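Local coordinates for salmonella typhimurium DB7155 bacteriophage DET7 tailspike (Bacteriophage, PDB 2V5I), which binds and hydrolyses the O-antigen of Salmonella as the receptor-binding tailspike with which the bacteriophage Det7 recognises its host, at the interface of chains A and B. Numbering follows the deposited sequence. Chains: chain A/B, Salmonella typhimurium DB7155 bacteriophage DET7 tailspike.

Contact 1: the interface of chains A and B. Residues chain A 452-454, 474-476, 485; chain B 458, 460, 463, 469-470.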
loop_
_atom_site.group_PDB
_atom_site.type_symbol
_atom_site.label_atom_id
_atom_site.label_comp_id
_atom_site.label_asym_id
_atom_site.label_seq_id
_atom_site.Cartn_x
_atom_site.Cartn_y
_atom_site.Cartn_z
ATOM N N ASP A 452 -14.946 19.920 -27.401
ATOM C CA ASP A 452 -15.171 21.352 -27.598
ATOM C C ASP A 452 -15.576 22.046 -26.296
ATOM O O ASP A 452 -15.712 23.277 -26.282
ATOM C CB ASP A 452 -16.266 21.589 -28.649
ATOM C CG ASP A 452 -15.825 21.245 -30.082
ATOM O OD1 ASP A 452 -14.616 21.112 -30.370
ATOM O OD2 ASP A 452 -16.735 21.125 -30.939
ATOM N N THR A 453 -15.747 21.296 -25.185
ATOM C CA THR A 453 -16.275 21.856 -23.950
ATOM C C THR A 453 -15.556 21.327 -22.704
ATOM O O THR A 453 -14.891 20.298 -22.746
ATOM C CB THR A 453 -17.763 21.515 -23.775
ATOM O OG1 THR A 453 -17.912 20.088 -23.657
ATOM C CG2 THR A 453 -18.597 22.019 -24.966
ATOM N N ALA A 454 -15.646 22.081 -21.610
ATOM C CA ALA A 454 -15.160 21.649 -20.308
ATOM C C ALA A 454 -16.305 21.988 -19.347
ATOM O O ALA A 454 -16.901 23.058 -19.455
ATOM C CB ALA A 454 -13.924 22.405 -19.909
ATOM N N SER A 474 -17.892 25.608 -20.200
ATOM C CA SER A 474 -17.130 26.443 -21.132
ATOM C C SER A 474 -17.117 25.749 -22.518
ATOM O O SER A 474 -16.971 24.532 -22.611
ATOM C CB SER A 474 -15.708 26.588 -20.602
ATOM O OG SER A 474 -14.948 27.392 -21.477
ATOM N N HIS A 475 -17.234 26.546 -23.584
ATOM C CA HIS A 475 -17.362 26.042 -24.958
ATOM C C HIS A 475 -16.374 26.846 -25.797
ATOM O O HIS A 475 -16.303 28.070 -25.661
ATOM C CB HIS A 475 -18.728 26.391 -25.507
ATOM C CG HIS A 475 -19.886 25.743 -24.830
ATOM N ND1 HIS A 475 -20.563 24.684 -25.399
ATOM C CD2 HIS A 475 -20.572 26.071 -23.710
ATOM C CE1 HIS A 475 -21.577 24.347 -24.607
ATOM N NE2 HIS A 475 -21.594 25.170 -23.570
ATOM N N LEU A 476 -15.636 26.200 -26.684
ATOM C CA LEU A 476 -14.802 26.995 -27.573
ATOM C C LEU A 476 -15.610 27.792 -28.594
ATOM O O LEU A 476 -16.692 27.349 -29.025
ATOM C CB LEU A 476 -13.714 26.139 -28.212
ATOM C CG LEU A 476 -14.046 25.066 -29.203
ATOM C CD1 LEU A 476 -14.458 25.620 -30.591
ATOM C CD2 LEU A 476 -12.820 24.127 -29.355
ATOM N N ALA A 485 -13.548 31.737 -25.995
ATOM C CA ALA A 485 -14.509 30.754 -25.472
ATOM C C ALA A 485 -15.716 31.469 -24.871
ATOM O O ALA A 485 -15.699 32.710 -24.653
ATOM C CB ALA A 485 -13.862 29.850 -24.431
ATOM N N LEU B 458 -11.722 26.658 -15.847
ATOM C CA LEU B 458 -12.082 25.709 -16.877
ATOM C C LEU B 458 -11.053 25.866 -18.005
ATOM O O LEU B 458 -10.600 26.958 -18.312
ATOM C CB LEU B 458 -13.475 25.983 -17.433
ATOM C CG LEU B 458 -14.550 25.897 -16.366
ATOM C CD1 LEU B 458 -15.122 27.248 -16.269
ATOM C CD2 LEU B 458 -15.645 24.935 -16.766
ATOM N N ILE B 460 -10.126 24.075 -21.999
ATOM C CA ILE B 460 -10.488 23.189 -23.090
ATOM C C ILE B 460 -9.208 22.916 -23.868
ATOM O O ILE B 460 -8.733 23.790 -24.613
ATOM C CB ILE B 460 -11.523 23.867 -24.059
ATOM C CG1 ILE B 460 -12.749 24.347 -23.283
ATOM C CG2 ILE B 460 -11.944 22.867 -25.135
ATOM C CD1 ILE B 460 -13.733 25.221 -24.042
ATOM N N LEU B 463 -8.836 23.834 -27.570
ATOM C CA LEU B 463 -8.869 25.269 -27.856
ATOM C C LEU B 463 -7.484 25.850 -27.590
ATOM O O LEU B 463 -6.931 26.583 -28.406
ATOM C CB LEU B 463 -9.913 25.985 -27.000
ATOM C CG LEU B 463 -9.866 27.516 -26.987
ATOM C CD1 LEU B 463 -10.094 28.049 -28.460
ATOM C CD2 LEU B 463 -10.886 28.144 -26.064
ATOM N N SER B 469 -10.013 28.716 -20.402
ATOM C CA SER B 469 -11.077 29.209 -21.247
ATOM C C SER B 469 -12.113 30.050 -20.501
ATOM O O SER B 469 -12.871 30.811 -21.103
ATOM C CB SER B 469 -11.723 28.027 -21.953
ATOM O OG SER B 469 -12.184 27.021 -21.041
ATOM N N GLY B 470 -12.185 29.840 -19.196
ATOM C CA GLY B 470 -13.108 30.608 -18.387
ATOM C C GLY B 470 -12.934 30.181 -16.938
ATOM O O GLY B 470 -12.089 29.373 -16.611
HETATM O O HOH W 1 -15.479 29.930 -21.473
#
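Strands 453-460, 470-476 and the start of strand 485-493 of chain A meet the end of strand 453-460 and the following loop residues B:Leu463 and B:Ser469 of chain B, within the intertwined C-terminal part of this P22-type beta-helical tailspike. B:Ile460 is the main apolar plug. Its CG1 branch, anti to the carbonyl carbon (chi1 -55°), carries the tip CD1 onto the backbone between A:His475 and A:Leu476, 3.8 Å from A:His475 CA. The other branch, CG2, turns toward the carbonyl of A:Asp452, while CG1 lies 4.1 Å from A:Ala454 CB. Next to it A:Leu476 and B:Leu463 lie alongside with their side chains running opposite ways, CB against CB at 4.0 Å. B:Leu463 also sends its CD2 methyl to A:Ala485 CB, 3.8 Å away, and the same alanine methyl rests on B:Ser469 CB.

Two serine hydroxyls supply the polar part, tip to tip: A:Ser474 OG and B:Ser469 OG are hydrogen-bonded at 2.8 Å, and either hydroxyl may donate. A:Ser474 OG stands anti to its backbone N (chi1 -180°), reaching toward chain B, and is gripped a second time by a water at 2.6 Å. That water passes the link to the carbonyl B:Ser469 O, 2.8 Å away, tying one hydroxyl to both the side chain and the backbone of the partner serine. B:Leu458 flanks the pair, its CB 3.9 Å from A:Ser474 CB and its CD2 over the carbonyl of A:Ala454.

Contact 2: the interface of chains A and B. Residues chain A 512-516; chain B 514, 530-534.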
loop_
_atom_site.group_PDB
_atom_site.type_symbol
_atom_site.label_atom_id
_atom_site.label_comp_id
_atom_site.label_asym_id
_atom_site.label_seq_id
_atom_site.Cartn_x
_atom_site.Cartn_y
_atom_site.Cartn_z
ATOM N N THR A 512 -23.786 39.218 -22.814
ATOM C CA THR A 512 -24.435 38.260 -21.948
ATOM C C THR A 512 -25.802 37.995 -22.547
ATOM O O THR A 512 -26.520 38.949 -22.855
ATOM C CB THR A 512 -24.643 38.863 -20.576
ATOM O OG1 THR A 512 -23.394 39.439 -20.102
ATOM C CG2 THR A 512 -25.092 37.793 -19.623
ATOM N N GLU A 513 -26.106 36.714 -22.790
ATOM C CA GLU A 513 -27.423 36.332 -23.208
ATOM C C GLU A 513 -28.170 35.847 -21.979
ATOM O O GLU A 513 -27.764 34.873 -21.347
ATOM C CB GLU A 513 -27.346 35.221 -24.258
ATOM C CG GLU A 513 -26.864 35.678 -25.596
ATOM C CD GLU A 513 -26.422 34.521 -26.457
ATOM O OE1 GLU A 513 -27.290 33.971 -27.134
ATOM O OE2 GLU A 513 -25.222 34.115 -26.385
ATOM N N ILE A 514 -29.266 36.544 -21.685
ATOM C CA ILE A 514 -29.988 36.421 -20.402
ATOM C C ILE A 514 -31.373 35.795 -20.652
ATOM O O ILE A 514 -32.107 36.338 -21.442
ATOM C CB ILE A 514 -30.205 37.823 -19.807
ATOM C CG1 ILE A 514 -28.840 38.439 -19.476
ATOM C CG2 ILE A 514 -31.041 37.727 -18.570
ATOM C CD1 ILE A 514 -28.876 39.956 -19.169
ATOM N N PRO A 515 -31.701 34.631 -20.023
ATOM C CA PRO A 515 -33.048 34.074 -20.135
ATOM C C PRO A 515 -34.080 35.028 -19.574
ATOM O O PRO A 515 -33.872 35.610 -18.501
ATOM C CB PRO A 515 -32.955 32.775 -19.292
ATOM C CG PRO A 515 -31.493 32.448 -19.217
ATOM C CD PRO A 515 -30.808 33.794 -19.208
ATOM N N ILE A 516 -35.190 35.209 -20.301
ATOM C CA ILE A 516 -36.330 35.973 -19.827
ATOM C C ILE A 516 -37.580 35.152 -20.019
ATOM O O ILE A 516 -37.574 34.162 -20.770
ATOM C CB ILE A 516 -36.429 37.322 -20.579
ATOM C CG1 ILE A 516 -36.858 37.129 -22.031
ATOM C CG2 ILE A 516 -35.085 38.094 -20.465
ATOM C CD1 ILE A 516 -37.044 38.456 -22.784
ATOM N N ILE B 514 -22.868 43.471 -15.799
ATOM C CA ILE B 514 -23.245 42.602 -16.932
ATOM C C ILE B 514 -22.503 43.063 -18.200
ATOM O O ILE B 514 -22.635 44.211 -18.550
ATOM C CB ILE B 514 -24.756 42.741 -17.194
ATOM C CG1 ILE B 514 -25.521 42.215 -15.973
ATOM C CG2 ILE B 514 -25.134 41.964 -18.414
ATOM C CD1 ILE B 514 -27.026 42.577 -15.954
ATOM N N ASN B 530 -36.613 33.180 -26.082
ATOM C CA ASN B 530 -36.833 33.821 -24.774
ATOM C C ASN B 530 -35.497 34.095 -24.063
ATOM O O ASN B 530 -35.330 33.848 -22.871
ATOM C CB ASN B 530 -37.783 33.024 -23.894
ATOM C CG ASN B 530 -39.197 32.960 -24.475
ATOM O OD1 ASN B 530 -39.609 33.801 -25.263
ATOM N ND2 ASN B 530 -39.894 31.896 -24.148
ATOM N N THR B 531 -34.579 34.606 -24.850
ATOM C CA THR B 531 -33.355 35.159 -24.329
ATOM C C THR B 531 -33.080 36.538 -24.929
ATOM O O THR B 531 -33.555 36.876 -25.991
ATOM C CB THR B 531 -32.140 34.202 -24.538
ATOM O OG1 THR B 531 -31.801 34.124 -25.914
ATOM C CG2 THR B 531 -32.407 32.808 -23.973
ATOM N N MET B 532 -32.291 37.322 -24.213
ATOM C CA MET B 532 -32.007 38.742 -24.541
ATOM C C MET B 532 -30.521 39.021 -24.438
ATOM O O MET B 532 -29.901 38.612 -23.483
ATOM C CB MET B 532 -32.721 39.619 -23.493
ATOM C CG MET B 532 -32.418 41.044 -23.604
ATOM S SD MET B 532 -33.128 41.952 -22.210
ATOM C CE MET B 532 -31.819 41.730 -20.989
ATOM N N SER B 533 -29.959 39.705 -25.435
ATOM C CA SER B 533 -28.576 40.214 -25.375
ATOM C C SER B 533 -28.592 41.734 -25.476
ATOM O O SER B 533 -29.373 42.317 -26.260
ATOM C CB SER B 533 -27.810 39.723 -26.585
ATOM O OG SER B 533 -27.764 38.322 -26.576
ATOM N N LEU B 534 -27.725 42.394 -24.745
ATOM C CA LEU B 534 -27.702 43.845 -24.700
ATOM C C LEU B 534 -26.538 44.430 -25.481
ATOM O O LEU B 534 -25.447 43.831 -25.602
ATOM C CB LEU B 534 -27.577 44.314 -23.222
ATOM C CG LEU B 534 -28.801 44.009 -22.355
ATOM C CD1 LEU B 534 -28.460 44.205 -20.883
ATOM C CD2 LEU B 534 -30.026 44.803 -22.686
HETATM O O HOH W 2 -36.232 31.685 -21.068
HETATM O O HOH W 3 -29.441 32.643 -26.195
HETATM O O HOH W 4 -26.210 41.534 -22.397
#
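A:Ile514 and B:Met532 pair as antiparallel neighbours where strand 512-515 of chain A runs along strand 531-537 of chain B, giving a beta-sheet continuous across the two subunits. Amide and carbonyl are exchanged in both directions: A:Ile514 N donates to B:Met532 O at 2.8 Å, and B:Met532 N returns a bond to A:Ile514 O. Beyond the strand end A:Ile516 N bonds B:Asn530 O at 2.9 Å.

The packed face is apolar. The side chains of A:Ile514 and B:Met532 run parallel from their strands, tips together; the methionine, CG anti to its backbone N (chi1 174°), bends at chi3 to bring CE within 3.9 Å of A:Ile514 CD1. A:Ile516 lies athwart the methionine, its CG2 4.1 Å from B:Met532 CB. At the other end A:Thr512 is set crosswise to B:Ile514, with CB 3.8 Å from the isoleucine CG2.

The opposite face is looser and wetted: one water joins the carboxylate oxygen A:Glu513 OE1, 2.7 Å away, to the hydroxyl of B:Thr531. Two more waters sit at the two ends of the strand pairing. At one end a water bridges A:Ile516 O and B:Asn530 O, two carbonyls that cannot bond each other directly. Past the last direct backbone bond at the A:Thr512 end, a water 2.6 Å from A:Thr512 O also meets B:Leu534 N. The site lies close to the C-terminal tip of the spike, beyond the beta-helices, where strands of neighbouring subunits add to one another.

Contact 1 and contact 2 are about 20 Å apart, measured between the centres of their C-alpha atoms, and share no residue. Both join chains A and B in the C-terminal region of the spike, contact 2 lying nearer the chain ends. They hold the subunits by different means: contact 1 through apolar side-chain packing and a hydroxyl pair, contact 2 mainly through strand pairing. Since the assembly holds three copies, repetition of both contacts around the trimer would clamp the subunits at successive levels, which probably helps this intertwined region lock the three beta-helices together.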